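Local coordinates for protein Phthiocerol/phenolphthiocerol synthesis polyketide synthase type I PpsC (Mycobacterium tuberculosis, PDB 5NJI) that is a polyketide synthase whose dehydratase domain binds a C12:1-CoA thioester and probably removes water from beta-hydroxyacyl intermediates in phthiocerol synthesis, at residues Leu100-His105 and Thr137-Ala142; Leu112-Thr117 and Val125-Arg130. The protein carries 1 engineered substitution. One frame throughout, in Å; residues are numbered along the deposited sequence. Where two conformers were deposited one is given.

Interaction 1 of 2, residues Leu100-His105 and Thr137-Ala142. With 8Z2 (~{S}-[2-[3-[[(2~{R})-4-[[[(2~{R},3~{S},4~{R},5~{R})-5-(6-aminopurin-9-yl)-4-oxidanyl-3-phosphonooxy-oxolan-2-yl]methoxy-oxidanyl-phosphoryl]oxy-oxidanyl-phosphoryl]oxy-3,3-dimethyl-2-oxidanyl-butanoyl]amino]propanoylamino]ethyl] (~{E})-dodec-2-enethioate), chain B.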
ATOM      1  N   LEU A 100      -7.878   7.504   0.907  1.00 15.96           N
ATOM      2  CA  LEU A 100      -8.627   6.348   0.384  1.00 17.02           C
ATOM      3  C   LEU A 100     -10.099   6.672   0.702  1.00 18.67           C
ATOM      4  O   LEU A 100     -10.520   6.521   1.808  1.00 19.41           O
ATOM      5  CB  LEU A 100      -8.179   5.024   1.047  1.00 18.44           C
ATOM      6  CG  LEU A 100      -6.686   4.755   0.827  1.00 20.62           C
ATOM      7  CD1 LEU A 100      -6.182   3.549   1.576  1.00 28.93           C
ATOM      8  CD2 LEU A 100      -6.423   4.616  -0.683  1.00 27.50           C
ATOM      9  N   ARG A 101     -10.801   7.253  -0.251  1.00 19.04           N
ATOM     10  CA  ARG A 101     -12.176   7.689  -0.027  0.50 21.38           C
ATOM     11  C   ARG A 101     -13.384   6.578  -0.146  1.00 20.50           C
ATOM     12  O   ARG A 101     -14.347   6.779   0.449  1.00 22.12           O
ATOM     13  CB  ARG A 101     -12.374   8.856  -1.009  0.50 28.23           C
ATOM     14  CG  ARG A 101     -11.089   9.727  -1.197  0.50 39.98           C
ATOM     15  CD  ARG A 101     -11.238  11.244  -1.258  0.50 47.08           C
ATOM     16  NE  ARG A 101     -12.599  11.600  -1.659  0.50 45.61           N
ATOM     17  CZ  ARG A 101     -12.892  12.643  -2.482  0.50 42.41           C
ATOM     18  NH1 ARG A 101     -11.836  13.421  -2.930  0.50 24.07           N
ATOM     19  NH2 ARG A 101     -14.235  12.881  -2.859  0.50 50.24           N
ATOM     20  N   GLN A 102     -13.249   5.642  -1.063  1.00 18.47           N
ATOM     21  CA  GLN A 102     -14.265   4.631  -1.266  1.00 19.13           C
ATOM     22  C   GLN A 102     -13.678   3.317  -1.718  1.00 20.22           C
ATOM     23  O   GLN A 102     -12.891   3.286  -2.557  1.00 21.17           O
ATOM     24  CB  GLN A 102     -15.337   5.127  -2.272  1.00 20.79           C
ATOM     25  CG  GLN A 102     -16.452   4.113  -2.475  1.00 38.45           C
ATOM     26  CD  GLN A 102     -17.659   4.637  -3.276  1.00 49.50           C
ATOM     27  OE1 GLN A 102     -17.895   5.811  -3.270  1.00 50.22           O
ATOM     28  NE2 GLN A 102     -18.418   3.772  -3.905  1.00 56.40           N
ATOM     29  N   MET A 103     -14.089   2.273  -1.084  1.00 19.29           N
ATOM     30  CA  MET A 103     -13.561   0.963  -1.419  1.00 19.65           C
ATOM     31  C   MET A 103     -13.937   0.607  -2.845  1.00 21.88           C
ATOM     32  O   MET A 103     -15.035   0.932  -3.314  1.00 23.05           O
ATOM     33  CB  MET A 103     -14.105  -0.101  -0.472  1.00 27.10           C
ATOM     34  CG  MET A 103     -13.218  -0.439   0.673  1.00 38.62           C
ATOM     35  SD  MET A 103     -13.823  -1.904   1.530  1.00 34.61           S
ATOM     36  CE  MET A 103     -13.138  -1.558   3.148  1.00 50.53           C
ATOM     37  N   LEU A 104     -13.032  -0.079  -3.530  1.00 19.54           N
ATOM     38  CA  LEU A 104     -13.260  -0.523  -4.901  1.00 21.72           C
ATOM     39  C   LEU A 104     -13.439  -2.039  -4.933  1.00 19.51           C
ATOM     40  O   LEU A 104     -12.505  -2.793  -4.635  1.00 18.62           O
ATOM     41  CB  LEU A 104     -12.111  -0.109  -5.819  1.00 21.11           C
ATOM     42  CG  LEU A 104     -12.197  -0.625  -7.268  1.00 24.87           C
ATOM     43  CD1 LEU A 104     -13.568  -0.391  -7.881  1.00 41.54           C
ATOM     44  CD2 LEU A 104     -11.124   0.038  -8.093  1.00 36.68           C
ATOM     45  N   HIS A 105     -14.632  -2.475  -5.327  1.00 19.99           N
ATOM     46  CA  HIS A 105     -14.947  -3.883  -5.543  1.00 17.29           C
ATOM     47  C   HIS A 105     -14.518  -4.239  -6.957  1.00 16.77           C
ATOM     48  O   HIS A 105     -15.022  -3.664  -7.936  1.00 19.85           O
ATOM     49  CB  HIS A 105     -16.447  -4.087  -5.304  1.00 22.94           C
ATOM     50  CG  HIS A 105     -16.985  -5.453  -5.612  1.00 22.45           C
ATOM     51  ND1 HIS A 105     -16.293  -6.629  -5.422  1.00 21.79           N
ATOM     52  CD2 HIS A 105     -18.214  -5.816  -6.049  1.00 18.31           C
ATOM     53  CE1 HIS A 105     -17.062  -7.650  -5.761  1.00 17.96           C
ATOM     54  NE2 HIS A 105     -18.233  -7.181  -6.144  1.00 26.29           N
ATOM     55  N   THR A 137     -16.775   7.550 -10.205  1.00 26.23           N
ATOM     56  CA  THR A 137     -16.722   7.533  -8.744  1.00 25.76           C
ATOM     57  C   THR A 137     -15.265   7.658  -8.315  1.00 24.04           C
ATOM     58  O   THR A 137     -14.421   6.924  -8.827  1.00 23.38           O
ATOM     59  CB  THR A 137     -17.276   6.216  -8.184  1.00 30.49           C
ATOM     60  OG1 THR A 137     -18.660   6.089  -8.504  1.00 34.98           O
ATOM     61  CG2 THR A 137     -17.088   6.113  -6.667  1.00 36.29           C
ATOM     62  N   THR A 138     -14.979   8.544  -7.362  1.00 26.14           N
ATOM     63  CA  THR A 138     -13.610   8.748  -6.885  1.00 24.54           C
ATOM     64  C   THR A 138     -13.273   7.780  -5.753  1.00 20.84           C
ATOM     65  O   THR A 138     -13.990   7.717  -4.752  1.00 26.18           O
ATOM     66  CB  THR A 138     -13.419  10.185  -6.402  1.00 24.58           C
ATOM     67  OG1 THR A 138     -13.620  11.093  -7.501  1.00 25.61           O
ATOM     68  CG2 THR A 138     -12.023  10.384  -5.846  1.00 25.16           C
ATOM     69  N   HIS A 139     -12.174   7.040  -5.906  1.00 16.27           N
ATOM     70  CA  HIS A 139     -11.757   6.085  -4.890  1.00 17.37           C
ATOM     71  C   HIS A 139     -10.596   6.572  -4.060  1.00 16.31           C
ATOM     72  O   HIS A 139     -10.507   6.224  -2.880  1.00 18.34           O
ATOM     73  CB  HIS A 139     -11.391   4.747  -5.538  1.00 19.03           C
ATOM     74  CG  HIS A 139     -12.566   4.074  -6.156  1.00 18.63           C
ATOM     75  ND1 HIS A 139     -13.502   3.390  -5.414  1.00 18.88           N
ATOM     76  CD2 HIS A 139     -12.995   4.033  -7.440  1.00 21.63           C
ATOM     77  CE1 HIS A 139     -14.458   2.948  -6.213  1.00 20.06           C
ATOM     78  NE2 HIS A 139     -14.169   3.318  -7.449  1.00 22.27           N
ATOM     79  N   ALA A 140      -9.695   7.359  -4.633  1.00 17.15           N
ATOM     80  CA  ALA A 140      -8.525   7.811  -3.911  1.00 18.68           C
ATOM     81  C   ALA A 140      -8.018   9.080  -4.565  1.00 18.55           C
ATOM     82  O   ALA A 140      -8.211   9.297  -5.757  1.00 16.98           O
ATOM     83  CB  ALA A 140      -7.422   6.744  -3.891  1.00 20.35           C
ATOM     84  N   THR A 141      -7.360   9.906  -3.762  1.00 17.28           N
ATOM     85  CA  THR A 141      -6.633  11.070  -4.230  1.00 19.30           C
ATOM     86  C   THR A 141      -5.260  11.045  -3.595  1.00 22.99           C
ATOM     87  O   THR A 141      -5.094  10.510  -2.496  1.00 22.39           O
ATOM     88  CB  THR A 141      -7.331  12.383  -3.866  1.00 22.04           C
ATOM     89  OG1 THR A 141      -7.524  12.444  -2.448  1.00 23.64           O
ATOM     90  CG2 THR A 141      -8.662  12.481  -4.550  1.00 21.89           C
ATOM     91  N   ALA A 142      -4.265  11.598  -4.291  1.00 18.52           N
ATOM     92  CA  ALA A 142      -2.922  11.619  -3.732  1.00 17.87           C
ATOM     93  C   ALA A 142      -2.190  12.883  -4.149  1.00 20.90           C
ATOM     94  O   ALA A 142      -2.368  13.395  -5.255  1.00 20.12           O
ATOM     95  CB  ALA A 142      -2.088  10.415  -4.156  1.00 16.47           C
TER
HETATM   96  C2  8Z2 B1301     -11.931  14.954   0.559  0.50 53.43           C
HETATM   97  C4  8Z2 B1301     -13.726  13.750   1.461  0.50 57.37           C
HETATM   98  C5  8Z2 B1301     -14.535  14.326   0.603  0.50 57.94           C
HETATM   99  C6  8Z2 B1301     -14.092  15.212  -0.254  0.50 57.29           C
HETATM  100  C8  8Z2 B1301     -15.729  13.033   1.775  0.50 58.45           C
HETATM  101  C10 8Z2 B1301      -4.916  -4.016  11.822  0.50 35.01           C
HETATM  102  C11 8Z2 B1301      -4.772  -3.346  13.128  0.50 36.48           C
HETATM  103  C12 8Z2 B1301      -5.989  -3.543  13.948  0.50 36.53           C
HETATM  104  N9  8Z2 B1301     -14.460  12.900   2.149  0.50 58.52           N
HETATM  105  N7  8Z2 B1301     -15.745  13.863   0.786  0.50 59.24           N
HETATM  106  N3  8Z2 B1301     -12.414  14.046   1.462  0.50 55.89           N
HETATM  107  N1  8Z2 B1301     -12.805  15.554  -0.302  0.50 54.03           N
HETATM  108  N6  8Z2 B1301     -15.015  15.704  -1.042  0.50 57.77           N
HETATM  109  C1' 8Z2 B1301     -13.402  12.254   3.165  0.50 53.96           C
HETATM  110  C2' 8Z2 B1301     -13.388  13.321   4.194  0.50 49.35           C
HETATM  111  O2' 8Z2 B1301     -11.978  13.419   4.343  0.50 53.59           O
HETATM  112  C3' 8Z2 B1301     -14.269  12.666   5.379  0.50 46.77           C
HETATM  113  O3' 8Z2 B1301     -14.764  13.738   6.233  0.50 52.85           O
HETATM  114  C4' 8Z2 B1301     -13.197  11.402   5.594  0.50 46.71           C
HETATM  115  O4' 8Z2 B1301     -13.125  11.008   4.145  0.50 53.99           O
HETATM  116  C5' 8Z2 B1301     -13.432  10.120   6.376  0.50 40.71           C
HETATM  117  O5' 8Z2 B1301     -14.457   9.314   5.930  0.50 48.08           O
HETATM  118  P1  8Z2 B1301     -15.878   9.684   5.768  0.50 62.31           P
HETATM  119  O11 8Z2 B1301     -15.806  10.162   4.392  0.50 61.73           O
HETATM  120  O12 8Z2 B1301     -16.375  10.867   6.515  0.50 61.97           O
HETATM  121  O6  8Z2 B1301     -16.956   8.371   5.940  0.50 64.22           O
HETATM  122  P2  8Z2 B1301     -17.657   7.722   4.639  0.50 69.04           P
HETATM  123  O21 8Z2 B1301     -17.559   8.639   3.348  0.50 67.93           O
HETATM  124  O22 8Z2 B1301     -18.968   7.223   4.541  0.50 71.64           O
HETATM  125  O7  8Z2 B1301     -16.623   6.457   4.605  0.50 61.85           O
HETATM  126  CPA 8Z2 B1301     -15.685   6.025   5.606  0.50 44.02           C
HETATM  127  CPB 8Z2 B1301     -15.017   4.779   4.965  0.50 34.59           C
HETATM  128  CP8 8Z2 B1301     -14.431   5.236   3.617  0.50 29.44           C
HETATM  129  CP7 8Z2 B1301     -13.933   4.210   5.822  0.50 32.29           C
HETATM  130  CP9 8Z2 B1301     -16.090   3.719   4.740  0.50 31.88           C
HETATM  131  OP3 8Z2 B1301     -13.522   6.219   3.918  0.50 30.04           O
HETATM  132  CP6 8Z2 B1301     -13.741   4.117   2.795  0.50 25.44           C
HETATM  133  OP2 8Z2 B1301     -14.385   3.195   2.445  0.50 27.17           O
HETATM  134  NP2 8Z2 B1301     -12.508   4.337   2.361  0.50 22.38           N
HETATM  135  CP5 8Z2 B1301     -11.724   3.454   1.529  0.50 20.72           C
HETATM  136  CP4 8Z2 B1301     -10.863   2.560   2.400  0.50 16.42           C
HETATM  137  CP3 8Z2 B1301     -10.053   1.624   1.474  0.50 18.20           C
HETATM  138  OP1 8Z2 B1301     -10.446   1.379   0.385  0.50 20.92           O
HETATM  139  NP1 8Z2 B1301      -8.943   1.105   1.941  0.50 17.99           N
HETATM  140  CP2 8Z2 B1301      -8.095   0.263   1.154  0.50 17.62           C
HETATM  141  CP1 8Z2 B1301      -8.640  -1.115   1.030  0.50 17.99           C
HETATM  142  S   8Z2 B1301      -8.623  -1.975   2.633  0.50 22.64           S
HETATM  143  P3  8Z2 B1301     -15.814  14.889   5.414  0.50 59.87           P
HETATM  144  O31 8Z2 B1301     -16.778  13.855   4.490  0.50 63.10           O
HETATM  145  O32 8Z2 B1301     -15.259  15.691   4.403  0.50 51.46           O
HETATM  146  O33 8Z2 B1301     -16.719  15.749   6.183  0.50 73.25           O
HETATM  147  CA1 8Z2 B1301      -7.131  -2.279   2.812  0.50 23.87           C
HETATM  148  CA2 8Z2 B1301      -6.779  -3.042   4.034  0.50 23.11           C
HETATM  149  OA1 8Z2 B1301      -6.221  -1.993   2.100  0.50 21.70           O
HETATM  150  CA3 8Z2 B1301      -5.348  -3.315   4.283  0.50 25.56           C
HETATM  151  CA4 8Z2 B1301      -5.005  -4.033   5.523  0.50 34.37           C
HETATM  152  CA5 8Z2 B1301      -3.526  -4.044   5.815  0.50 36.34           C
HETATM  153  CA6 8Z2 B1301      -3.259  -4.745   7.137  0.50 40.39           C
HETATM  154  CA7 8Z2 B1301      -3.599  -3.833   8.339  0.50 41.97           C
HETATM  155  CA8 8Z2 B1301      -3.795  -4.607   9.627  0.50 41.15           C
HETATM  156  CA9 8Z2 B1301      -3.782  -3.733  10.910  0.50 38.89           C
HETATM  157  O   HOH W   1      -9.474  13.685  -1.281  1.00 45.92           O
HETATM  158  O   HOH W   2     -16.276   8.760  -3.663  1.00 40.60           O
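L100 and A140 form an antiparallel, non-hydrogen-bonded pair where strand 93-100 ends beside strand 136-146, and the loop that follows, through L104, is fastened to the same strand by H139. Leucine and alanine suit this buried face: L100 CD2 lies 4.0 Å from A140 CB, and both side chains touch Y73 of helix 70-84. H139 O receives two weak bonds from consecutive amides, R101 N and Q102 N. The H139 ring returns a firmer one, ND1 to Q102 O at 2.9 Å and 162°, with the acceptor in the ring plane but the donor well above the carbonyl plane. With NE2 bonded to T129 outside the pair, both ring nitrogens fix its rotation, and L104 CB sits over one face, 4.0 Å from the centroid. H139 and A140 both face I127 on the next strand, a classic beta bulge in the sheet of this dehydratase hotdog fold.

R101 carries the contact to the ligand. In the conformer described, one of two modelled for R101, the bent chain sets the guanidinium between T138 CG2, 4.1 Å from R101 CZ over one face, and the adenine over the other, its C6 3.6 Å from R101 CZ. In that conformer a water also joins R101 NH1 at 2.9 Å to the small T141 hydroxyl, OG1. L100 O accepts the pantetheine amide NP2 at 3.0 Å.

Interaction 2 of 2, residues Leu112-Thr117 and Val125-Arg130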
ATOM      1  N   LEU A 112     -10.449   1.410 -14.420  1.00 17.19           N
ATOM      2  CA  LEU A 112      -9.871   2.346 -13.477  1.00 17.26           C
ATOM      3  C   LEU A 112      -9.356   3.534 -14.266  1.00 19.69           C
ATOM      4  O   LEU A 112      -8.622   3.352 -15.236  1.00 20.53           O
ATOM      5  CB  LEU A 112      -8.737   1.688 -12.695  1.00 19.70           C
ATOM      6  CG  LEU A 112      -8.298   2.402 -11.426  1.00 23.21           C
ATOM      7  CD1 LEU A 112      -9.400   2.327 -10.412  1.00 28.10           C
ATOM      8  CD2 LEU A 112      -7.060   1.764 -10.865  1.00 37.69           C
ATOM      9  N   VAL A 113      -9.757   4.738 -13.863  1.00 16.72           N
ATOM     10  CA  VAL A 113      -9.447   5.963 -14.584  1.00 15.91           C
ATOM     11  C   VAL A 113      -8.639   6.857 -13.655  1.00 18.28           C
ATOM     12  O   VAL A 113      -9.143   7.286 -12.614  1.00 20.54           O
ATOM     13  CB  VAL A 113     -10.722   6.674 -15.064  1.00 16.96           C
ATOM     14  CG1 VAL A 113     -10.375   7.929 -15.876  1.00 19.74           C
ATOM     15  CG2 VAL A 113     -11.579   5.698 -15.883  1.00 20.66           C
ATOM     16  N   THR A 114      -7.406   7.153 -14.046  1.00 15.98           N
ATOM     17  CA  THR A 114      -6.493   7.957 -13.239  1.00 14.78           C
ATOM     18  C   THR A 114      -6.204   9.277 -13.946  1.00 15.50           C
ATOM     19  O   THR A 114      -6.095   9.323 -15.176  1.00 16.03           O
ATOM     20  CB  THR A 114      -5.187   7.185 -13.000  1.00 17.16           C
ATOM     21  OG1 THR A 114      -5.492   5.942 -12.366  1.00 18.69           O
ATOM     22  CG2 THR A 114      -4.204   7.952 -12.133  1.00 16.93           C
ATOM     23  N   THR A 115      -6.158  10.363 -13.186  1.00 16.25           N
ATOM     24  CA  THR A 115      -5.750  11.654 -13.727  1.00 14.62           C
ATOM     25  C   THR A 115      -4.601  12.231 -12.921  1.00 16.03           C
ATOM     26  O   THR A 115      -4.450  11.958 -11.729  1.00 16.84           O
ATOM     27  CB  THR A 115      -6.880  12.675 -13.740  1.00 17.95           C
ATOM     28  OG1 THR A 115      -7.414  12.847 -12.421  1.00 20.68           O
ATOM     29  CG2 THR A 115      -7.992  12.268 -14.714  1.00 18.37           C
ATOM     30  N   LEU A 116      -3.788  13.033 -13.593  1.00 14.88           N
ATOM     31  CA  LEU A 116      -2.694  13.731 -12.932  1.00 17.02           C
ATOM     32  C   LEU A 116      -2.658  15.166 -13.418  1.00 18.57           C
ATOM     33  O   LEU A 116      -2.679  15.421 -14.625  1.00 16.83           O
ATOM     34  CB  LEU A 116      -1.346  13.058 -13.195  1.00 16.05           C
ATOM     35  CG  LEU A 116      -0.108  13.666 -12.507  1.00 18.21           C
ATOM     36  CD1 LEU A 116       0.939  12.612 -12.307  1.00 17.80           C
ATOM     37  CD2 LEU A 116       0.497  14.807 -13.340  1.00 20.49           C
ATOM     38  N   THR A 117      -2.562  16.089 -12.478  1.00 18.06           N
ATOM     39  CA  THR A 117      -2.321  17.490 -12.778  1.00 19.58           C
ATOM     40  C   THR A 117      -1.109  17.935 -11.975  1.00 20.78           C
ATOM     41  O   THR A 117      -0.781  17.342 -10.951  1.00 21.45           O
ATOM     42  CB  THR A 117      -3.521  18.362 -12.421  1.00 22.16           C
ATOM     43  OG1 THR A 117      -3.765  18.310 -11.006  1.00 26.53           O
ATOM     44  CG2 THR A 117      -4.763  17.880 -13.157  1.00 24.17           C
ATOM     45  N   VAL A 125      -2.967  13.483  -8.011  1.00 18.73           N
ATOM     46  CA  VAL A 125      -3.463  12.300  -8.698  1.00 16.29           C
ATOM     47  C   VAL A 125      -4.848  11.990  -8.157  1.00 16.35           C
ATOM     48  O   VAL A 125      -5.091  12.097  -6.953  1.00 20.56           O
ATOM     49  CB  VAL A 125      -2.500  11.113  -8.497  1.00 16.62           C
ATOM     50  CG1 VAL A 125      -3.067   9.828  -9.089  1.00 20.46           C
ATOM     51  CG2 VAL A 125      -1.150  11.413  -9.102  1.00 18.31           C
ATOM     52  N   GLU A 126      -5.766  11.617  -9.045  1.00 14.92           N
ATOM     53  CA  GLU A 126      -7.102  11.192  -8.640  1.00 15.99           C
ATOM     54  C   GLU A 126      -7.403   9.881  -9.345  1.00 15.08           C
ATOM     55  O   GLU A 126      -7.073   9.714 -10.525  1.00 17.44           O
ATOM     56  CB  GLU A 126      -8.164  12.267  -8.943  1.00 18.95           C
ATOM     57  CG  GLU A 126      -9.540  11.988  -8.358  1.00 39.74           C
ATOM     58  CD  GLU A 126     -10.356  13.256  -8.147  1.00 53.02           C
ATOM     59  OE1 GLU A 126      -9.788  14.368  -8.267  1.00 45.76           O
ATOM     60  OE2 GLU A 126     -11.568  13.135  -7.859  1.00 53.12           O
ATOM     61  N   ILE A 127      -7.980   8.930  -8.608  1.00 15.38           N
ATOM     62  CA  ILE A 127      -8.222   7.582  -9.103  1.00 16.43           C
ATOM     63  C   ILE A 127      -9.708   7.295  -8.988  1.00 14.10           C
ATOM     64  O   ILE A 127     -10.274   7.353  -7.892  1.00 17.86           O
ATOM     65  CB  ILE A 127      -7.399   6.542  -8.327  1.00 16.68           C
ATOM     66  CG1 ILE A 127      -5.918   6.815  -8.551  1.00 17.44           C
ATOM     67  CG2 ILE A 127      -7.768   5.119  -8.763  1.00 19.69           C
ATOM     68  CD1 ILE A 127      -5.026   6.066  -7.601  1.00 19.07           C
ATOM     69  N   ARG A 128     -10.315   7.055 -10.111  1.00 17.08           N
ATOM     70  CA  ARG A 128     -11.728   6.838 -10.227  1.00 20.40           C
ATOM     71  C   ARG A 128     -12.077   5.488 -10.939  1.00 21.22           C
ATOM     72  O   ARG A 128     -11.217   4.963 -11.509  1.00 24.37           O
ATOM     73  CB  ARG A 128     -12.349   7.959 -11.123  1.00 19.69           C
ATOM     74  CG  ARG A 128     -12.133   9.376 -10.661  1.00 21.53           C
ATOM     75  CD  ARG A 128     -12.513  10.447 -11.730  1.00 23.07           C
ATOM     76  NE  ARG A 128     -12.568  11.789 -11.262  1.00 28.25           N
ATOM     77  CZ  ARG A 128     -11.535  12.694 -11.313  1.00 36.80           C
ATOM     78  NH1 ARG A 128     -10.334  12.319 -11.884  1.00 26.48           N
ATOM     79  NH2 ARG A 128     -11.715  13.994 -10.790  1.00 50.97           N
ATOM     80  N   THR A 129     -13.335   5.039 -10.860  1.00 22.55           N
ATOM     81  CA  THR A 129     -13.846   3.926 -11.699  1.00 27.08           C
ATOM     82  C   THR A 129     -14.991   4.559 -12.611  1.00 43.44           C
ATOM     83  O   THR A 129     -15.672   5.453 -12.133  1.00 27.08           O
ATOM     84  CB  THR A 129     -14.390   2.723 -10.922  1.00 23.53           C
ATOM     85  OG1 THR A 129     -15.363   3.166 -10.016  1.00 23.09           O
ATOM     86  CG2 THR A 129     -13.239   1.873 -10.215  1.00 29.38           C
ATOM     87  N   ARG A 130     -15.154   4.056 -13.879  1.00 41.24           N
ATOM     88  CA  ARG A 130     -16.163   4.504 -14.845  1.00 59.09           C
ATOM     89  C   ARG A 130     -17.480   3.976 -14.158  1.00 62.29           C
ATOM     90  O   ARG A 130     -17.508   2.783 -13.884  1.00 64.08           O
ATOM     91  CB  ARG A 130     -16.003   3.979 -16.341  1.00 63.36           C
ATOM     92  CG  ARG A 130     -16.647   4.699 -17.508  1.00 69.58           C
ATOM     93  CD  ARG A 130     -17.315   6.021 -17.210  1.00 71.78           C
ATOM     94  NE  ARG A 130     -17.735   6.785 -18.389  1.00 75.50           N
ATOM     95  CZ  ARG A 130     -16.905   7.108 -19.443  1.00 77.23           C
ATOM     96  NH1 ARG A 130     -15.564   6.684 -19.414  1.00 70.29           N
ATOM     97  NH2 ARG A 130     -17.396   7.874 -20.537  1.00 75.10           N
TER
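V113 and R128 pair through two backbone hydrogen bonds, V113 N to R128 O and R128 N to V113 O, each 2.8 Å long, the first almost straight at 178°. Two residues further along, T115 and E126 repeat the pattern. In the non-hydrogen-bonded pairs between and beyond these, L112-T129, T114-I127 and L116-V125, the alpha carbons draw closer than in the hydrogen-bonded pairs, and CA-H...O contacts supplement the amide bonds, V125 CA reaching T115 O at 3.2 Å.

Apolar contacts belong to the face bearing L112, T114, L116, V125, I127 and T129. L112 CD1 meets I127 CG2 at 3.6 Å, and L116 CD1 meets V125 CG2 at 4.0 Å. T114 suits its place among these branched chains because its methyl, anti to the backbone N (the OG1 branch has chi1 -57°), packs against V125 CG1. I76 of helix 70-84 touches L112, T114 and I127: in this antiparallel beta hairpin, strands 110-118 and 122-130 present one face to the helix that their hotdog sheet wraps.

The opposite face mixes V113 with the polar T115, E126 and R128. R128, extended from CG to NE and long enough to cross to the other strand, runs obliquely to T115 and donates from NH1 to OG1 at 3.0 Å; the oxygen lies near the guanidinium plane, although the bond is bent to 135°. E126, two residues before R128 on the same strand, sets its carboxylate over a face of that guanidinium, OE2 lying 3.1 Å from R128 NH2. This salt bridge is one of charge without a directed N-H, and it probably helps to balance the arginine's charge. E126 OE2 has its hydrogen-bonding partner in T138 OG1 on the next strand.

Interaction 2 is nested along the chain inside the loop closed by interaction 1: segment 100-105 comes first, then both strands of the hairpin, then segment 137-142. The two contact centres lie 9 Å apart, on the same side of the chain's centre. Strands 122-130 and 136-146 are successive in the chain and neighbours in the sheet, where V125 N and A142 O probably bond at 2.8 Å; L104 and T129 also pack together. The order 110-118, 122-130, 136-146, 93-100 therefore carries the sheet from the hairpin to the CoA pocket. Interaction 1 supplies L100, R101, Q102 and M103 to that pocket, whereas interaction 2 lies one strand further from it.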